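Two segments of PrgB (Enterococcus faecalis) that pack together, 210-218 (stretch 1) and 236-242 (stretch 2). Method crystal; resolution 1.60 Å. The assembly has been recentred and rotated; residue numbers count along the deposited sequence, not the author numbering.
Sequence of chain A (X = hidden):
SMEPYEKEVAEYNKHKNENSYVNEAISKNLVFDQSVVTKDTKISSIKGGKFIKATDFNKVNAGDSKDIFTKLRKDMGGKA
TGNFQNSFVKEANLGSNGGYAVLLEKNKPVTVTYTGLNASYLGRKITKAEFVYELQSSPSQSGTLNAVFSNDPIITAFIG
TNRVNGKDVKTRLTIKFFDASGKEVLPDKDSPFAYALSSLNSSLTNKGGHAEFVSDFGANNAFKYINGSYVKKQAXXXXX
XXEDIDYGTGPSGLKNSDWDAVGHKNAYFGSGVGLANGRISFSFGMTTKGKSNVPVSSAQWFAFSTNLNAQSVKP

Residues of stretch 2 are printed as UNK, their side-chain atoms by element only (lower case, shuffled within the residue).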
# COMPACT_ATOMS: atom_id res chain seq x y z
N HIS A 210 14.77 -4.55 5.47
CA HIS A 210 13.59 -4.93 4.70
C HIS A 210 13.16 -3.74 3.85
O HIS A 210 13.50 -2.60 4.15
CB HIS A 210 12.43 -5.41 5.60
CG HIS A 210 11.65 -4.31 6.26
ND1 HIS A 210 12.00 -3.77 7.48
CD2 HIS A 210 10.51 -3.69 5.89
CE1 HIS A 210 11.12 -2.84 7.81
NE2 HIS A 210 10.20 -2.77 6.86
N ALA A 211 12.34 -4.01 2.84
CA ALA A 211 11.79 -2.92 2.03
C ALA A 211 10.30 -3.14 1.80
O ALA A 211 9.86 -4.27 1.63
CB ALA A 211 12.46 -2.81 0.66
N GLU A 212 9.56 -2.03 1.82
CA GLU A 212 8.18 -2.00 1.30
C GLU A 212 8.23 -1.87 -0.22
O GLU A 212 9.09 -1.15 -0.77
CB GLU A 212 7.37 -0.86 1.94
CG GLU A 212 7.48 -0.89 3.44
CD GLU A 212 6.42 -0.11 4.16
OE1 GLU A 212 5.67 0.65 3.51
OE2 GLU A 212 6.38 -0.20 5.41
N PHE A 213 7.35 -2.62 -0.91
CA PHE A 213 7.35 -2.71 -2.37
C PHE A 213 5.92 -2.69 -2.92
O PHE A 213 4.95 -2.87 -2.17
CB PHE A 213 8.04 -4.00 -2.88
CG PHE A 213 7.32 -5.29 -2.47
CD1 PHE A 213 6.33 -5.84 -3.27
CD2 PHE A 213 7.71 -5.96 -1.31
CE1 PHE A 213 5.69 -7.01 -2.91
CE2 PHE A 213 7.09 -7.16 -0.95
CZ PHE A 213 6.08 -7.68 -1.73
N VAL A 214 5.82 -2.50 -4.24
CA VAL A 214 4.66 -2.85 -5.03
C VAL A 214 5.09 -3.80 -6.14
O VAL A 214 6.26 -3.86 -6.51
CB VAL A 214 3.98 -1.60 -5.60
CG1 VAL A 214 3.40 -0.80 -4.46
CG2 VAL A 214 5.01 -0.71 -6.46
N SER A 215 4.14 -4.59 -6.64
CA SER A 215 4.46 -5.61 -7.65
C SER A 215 3.16 -6.07 -8.31
O SER A 215 2.06 -5.66 -7.90
CB SER A 215 5.19 -6.80 -7.02
OG SER A 215 4.28 -7.44 -6.14
N ASP A 216 3.30 -6.98 -9.28
CA ASP A 216 2.18 -7.70 -9.87
C ASP A 216 1.07 -6.74 -10.31
O ASP A 216 -0.11 -6.91 -10.01
CB ASP A 216 1.65 -8.76 -8.92
CG ASP A 216 2.75 -9.69 -8.46
OD1 ASP A 216 3.30 -10.38 -9.33
OD2 ASP A 216 3.09 -9.66 -7.25
N PHE A 217 1.48 -5.75 -11.09
CA PHE A 217 0.49 -4.83 -11.61
C PHE A 217 -0.47 -5.61 -12.51
O PHE A 217 -0.03 -6.45 -13.30
CB PHE A 217 1.19 -3.67 -12.33
CG PHE A 217 1.71 -2.66 -11.34
CD1 PHE A 217 2.90 -2.89 -10.64
CD2 PHE A 217 0.91 -1.58 -10.96
CE1 PHE A 217 3.32 -2.00 -9.64
CE2 PHE A 217 1.33 -0.65 -9.96
CZ PHE A 217 2.54 -0.85 -9.32
N GLY A 218 -1.77 -5.46 -12.27
CA GLY A 218 -2.76 -6.26 -12.95
C GLY A 218 -2.90 -5.87 -14.41
O GLY A 218 -2.19 -5.00 -14.96
N UNK A 236 13.82 -9.40 -8.96
CA UNK A 236 12.74 -10.27 -8.53
C UNK A 236 11.37 -9.81 -9.03
O UNK A 236 10.35 -10.40 -8.64
c UNK A 236 12.74 -10.42 -7.00
o UNK A 236 13.22 -8.96 -5.15
o UNK A 236 12.03 -8.15 -6.80
c UNK A 236 12.66 -9.08 -6.27
N UNK A 237 11.31 -8.76 -9.87
CA UNK A 237 10.08 -8.32 -10.47
C UNK A 237 9.31 -7.31 -9.65
O UNK A 237 8.29 -6.78 -10.11
N UNK A 238 9.80 -7.00 -8.45
CA UNK A 238 9.16 -6.05 -7.56
C UNK A 238 9.83 -4.68 -7.66
O UNK A 238 10.97 -4.54 -8.11
c UNK A 238 9.01 -8.50 -4.55
c UNK A 238 8.90 -10.04 -4.49
n UNK A 238 9.86 -10.64 -3.51
c UNK A 238 8.61 -7.97 -5.92
c UNK A 238 9.22 -6.57 -6.12
N UNK A 239 9.13 -3.68 -7.17
CA UNK A 239 9.57 -2.30 -7.23
C UNK A 239 9.81 -1.84 -5.79
O UNK A 239 8.86 -1.74 -5.01
c UNK A 239 8.51 -1.67 -11.77
c UNK A 239 8.83 -1.29 -10.46
c UNK A 239 6.95 -3.29 -10.94
c UNK A 239 8.20 -1.90 -9.36
c UNK A 239 7.27 -2.91 -9.62
c UNK A 239 8.51 -1.46 -7.94
c UNK A 239 7.59 -2.67 -12.02
N UNK A 240 11.07 -1.59 -5.44
CA UNK A 240 11.43 -1.06 -4.13
C UNK A 240 12.85 -0.52 -4.17
O UNK A 240 13.57 -0.66 -5.16
c UNK A 240 12.42 -5.52 -4.35
c UNK A 240 12.15 -3.34 -3.30
c UNK A 240 11.68 -4.37 -4.11
o UNK A 240 14.43 -6.81 -4.07
c UNK A 240 13.69 -5.67 -3.81
c UNK A 240 14.22 -4.64 -3.02
c UNK A 240 11.30 -2.12 -3.03
c UNK A 240 13.43 -3.47 -2.77
N UNK A 241 13.25 0.10 -3.06
CA UNK A 241 14.63 0.55 -2.95
C UNK A 241 15.48 -0.59 -2.42
O UNK A 241 15.25 -1.04 -1.29
c UNK A 241 14.78 1.76 -2.04
o UNK A 241 16.17 2.03 -1.79
N UNK A 242 16.46 -1.07 -3.19
CA UNK A 242 17.32 -2.15 -2.71
C UNK A 242 18.36 -1.72 -1.69
O UNK A 242 19.14 -2.57 -1.25
c UNK A 242 17.57 -1.73 -5.09
c UNK A 242 16.89 -0.54 -4.49
c UNK A 242 18.01 -2.65 -3.99
O HOH W 1 11.26 0.46 -1.19
O HOH W 2 5.43 -7.40 -10.88

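Position 236 carries four side-chain atoms, two carbons in sequence with two oxygens on the second. That is a carboxylate one carbon removed from CA, and the residue is Asp236. Its side chain stays 7.0 Å from stretch 1 (OD1 to Phe213 CB); its work lies within its own segment, where OD1 accepts a hydrogen bond from the backbone N of position 238 at 3.0 Å.

Position 237 has no side-chain atoms, which identifies Gly237. The backbone agrees: at phi 88° and psi -4° a CB would be jammed against the carbonyl O of Asp236. Its own O accepts a hydrogen bond from water 2 at 3.0 Å, and that water in turn accepts one from Asp216 N at 2.7 Å, so the two segments are bridged here by solvent.

Position 238 shows four carbons in an unbranched row ending in nitrogen. This is a lysine chain, Lys238, with chi1 m and the remaining torsions t. The extended chain passes over one face of the Phe213 ring: CD lies 3.9 Å from the centroid of the Phe213 ring and 8° off its normal, a CH-pi contact. NZ is 5.4 Å from the same centroid, too far for more than a weak cation-pi attraction, and is hydrogen-bonded elsewhere in the structure. Nearer the backbone, Lys238 CG packs 3.8 Å from Ser215 CB.

Position 239 has one carbon followed by a ring of six carbons with no heteroatom, hence Phe239. Its CB touches Val214 CG2 at 3.9 Å. The edge of the Phe217 ring is directed toward the face of the Phe239 ring in an offset arrangement, with planes at 87° and centroids 5.8 Å apart; the nearest atoms, Phe217 CE1 and Phe239 CD1, are 4.1 Å apart.

Position 240 repeats the single carbon and six-carbon ring but adds an oxygen on the ring, which makes it Tyr240. CB faces stretch 1, 3.8 Å from Phe213 CB, whereas the end of the side chain leads away, and Tyr240 OH donates to Asp236 OD2 at 2.7 Å. Tyr240 CD2 also meets Ala211 CB at 3.6 Å.

Position 241 has one carbon and one oxygen: Ser241. Its CB stays 5.8 Å from Ala211 CB, but Ser241 N donates to water 1 at 2.8 Å, and that water donates to Glu212 O at 2.7 Å.

At position 242 three carbons close a ring onto the backbone N, so this is Pro242, which points away and makes no contact.

The contact is organised by a single antiparallel bridge. Val214 N donates to Phe239 O at 3.2 Å and Phe239 N to Val214 O at 3.0 Å, with N-H...O angles of 152° and 158°. Phe213 CA adds a CA-H...O contact to Phe239 O at 3.2 Å. Around this reciprocal pair, Phe213 packs with Lys238 and Tyr240, while Val214 and Phe217 meet Phe239. Together the segments bury 393 Å², and the two waters extend the polar link beyond the bridge.

Stretch 2, residues 236-242: DGKFYSP
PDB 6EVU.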